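Local coordinates for DNA-damage inducible protein DDI1-like protein (Leishmania major, PDB 5YQ8) that probably acts as an aspartic endopeptidase of the DDI1 family through its retroviral protease-like domain, at residues Q101-L106 with C110-N115. Sequence-based numbering, arbitrary orientation.
Sequences QMMIDL and CLTIDN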
# COMPACT_ATOMS: atom_id res chain seq x y z
N GLN A 101 3.07 14.08 -4.88
CA GLN A 101 2.24 13.83 -6.04
C GLN A 101 2.84 12.72 -6.90
O GLN A 101 2.90 12.83 -8.11
CB GLN A 101 2.10 15.12 -6.84
CG GLN A 101 1.48 16.27 -6.05
CD GLN A 101 1.37 17.49 -6.89
OE1 GLN A 101 1.84 17.51 -8.04
NE2 GLN A 101 0.80 18.56 -6.33
N MET A 102 3.28 11.66 -6.23
CA MET A 102 3.93 10.54 -6.87
C MET A 102 2.92 9.70 -7.65
O MET A 102 1.72 9.83 -7.50
CB MET A 102 4.71 9.67 -5.84
CG MET A 102 5.85 10.43 -5.19
SD MET A 102 6.71 9.38 -4.00
CE MET A 102 7.59 10.57 -2.98
N MET A 103 3.48 8.83 -8.49
CA MET A 103 2.73 7.94 -9.31
C MET A 103 3.35 6.57 -9.16
O MET A 103 4.56 6.38 -9.37
CB MET A 103 2.72 8.43 -10.76
CG MET A 103 2.08 9.83 -11.02
SD MET A 103 2.52 10.70 -12.57
CE MET A 103 1.96 12.38 -12.28
N ILE A 104 2.50 5.59 -8.82
CA ILE A 104 2.92 4.21 -8.61
C ILE A 104 2.44 3.48 -9.84
O ILE A 104 1.26 3.04 -9.92
CB ILE A 104 2.34 3.61 -7.34
CG1 ILE A 104 2.70 4.47 -6.12
CG2 ILE A 104 2.84 2.19 -7.08
CD1 ILE A 104 1.75 4.22 -4.94
N ASP A 105 3.35 3.41 -10.81
CA ASP A 105 3.04 2.90 -12.14
C ASP A 105 3.44 1.42 -12.23
O ASP A 105 4.58 1.11 -12.40
CB ASP A 105 3.76 3.74 -13.19
CG ASP A 105 3.28 3.46 -14.59
OD1 ASP A 105 2.53 2.48 -14.80
OD2 ASP A 105 3.64 4.23 -15.51
N LEU A 106 2.45 0.54 -12.12
CA LEU A 106 2.64 -0.91 -12.20
C LEU A 106 2.40 -1.46 -13.58
O LEU A 106 2.22 -2.68 -13.75
CB LEU A 106 1.72 -1.65 -11.24
CG LEU A 106 1.92 -1.26 -9.81
CD1 LEU A 106 0.60 -1.43 -9.04
CD2 LEU A 106 3.07 -2.02 -9.22
N CYS A 110 7.57 1.27 -12.13
CA CYS A 110 8.40 2.44 -11.76
C CYS A 110 7.62 3.39 -10.89
O CYS A 110 6.37 3.41 -10.90
CB CYS A 110 8.86 3.19 -12.98
SG CYS A 110 7.61 4.16 -13.86
N LEU A 111 8.37 4.20 -10.17
CA LEU A 111 7.83 5.23 -9.30
C LEU A 111 8.15 6.55 -9.91
O LEU A 111 9.33 6.89 -10.03
CB LEU A 111 8.44 5.18 -7.94
CG LEU A 111 7.89 6.15 -6.88
CD1 LEU A 111 6.45 5.85 -6.51
CD2 LEU A 111 8.78 6.11 -5.63
N THR A 112 7.09 7.24 -10.32
CA THR A 112 7.26 8.46 -11.05
C THR A 112 7.04 9.68 -10.14
O THR A 112 6.05 9.80 -9.48
CB THR A 112 6.25 8.55 -12.22
OG1 THR A 112 6.27 7.36 -12.98
CG2 THR A 112 6.53 9.68 -13.05
N ILE A 113 8.04 10.52 -10.08
CA ILE A 113 8.00 11.81 -9.36
C ILE A 113 8.62 12.84 -10.32
O ILE A 113 9.70 12.64 -10.78
CB ILE A 113 8.85 11.79 -8.07
CG1 ILE A 113 8.69 10.45 -7.30
CG2 ILE A 113 8.50 13.00 -7.23
CD1 ILE A 113 9.57 10.35 -6.09
N ASP A 114 7.93 13.93 -10.59
CA ASP A 114 8.32 14.93 -11.59
C ASP A 114 8.43 14.23 -12.93
O ASP A 114 7.58 13.46 -13.26
CB ASP A 114 9.55 15.77 -11.12
CG ASP A 114 9.44 17.27 -11.52
OD1 ASP A 114 8.42 17.67 -12.12
OD2 ASP A 114 10.39 18.02 -11.26
N ASN A 115 9.49 14.47 -13.68
CA ASN A 115 9.75 13.82 -14.98
C ASN A 115 10.66 12.53 -14.88
O ASN A 115 11.38 12.22 -15.81
CB ASN A 115 10.49 14.79 -15.96
CG ASN A 115 9.90 16.18 -16.02
OD1 ASN A 115 8.68 16.37 -15.97
ND2 ASN A 115 10.76 17.19 -16.10
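M103 and T112 face each other as a hydrogen-bonded pair of an antiparallel hairpin, as do D105 and C110, with the non-hydrogen-bonded pair I104 and L111 between them. T112 N gives M103 O a nearly straight bond of 2.8 Å (168° at the hydrogen), while the return bond from M103 N to T112 O is more bent, at 139°. D105 and C110 close a second ring, and D105 N meets C110 O almost head-on.

On the face carrying I104 and L111, M102 and I113 run side by side: M102 CG touches I113 CG1 at 3.5 Å, and I113 CD1 lies 3.7 Å from both M102 SD and M102 CE. L111, its CG turned away from its own backbone N (chi1 -176°), brings CD1 within 4.0 Å of I104 CG1; F120 packs on both residues. On the other face M103 CB meets T112 CB at 3.8 Å before the methionine's extended chain leads away, and D105 CB lies against C110 SG. D105 OD1 accepts a hydrogen bond from K107 N and OD2 pairs with H108 ND1, both in the turn that links the strands, whereas T112 OG1 is hydrogen-bonded to N117 OD1.

Strand 103-105 also pairs antiparallel with a strand of the second subunit, where I104 packs on I104 of that subunit. This hairpin therefore carries its sheet across the interface of a retropepsin-like dimer, with the I104 side chain about 8 Å from that of D22, the probable catalytic aspartate.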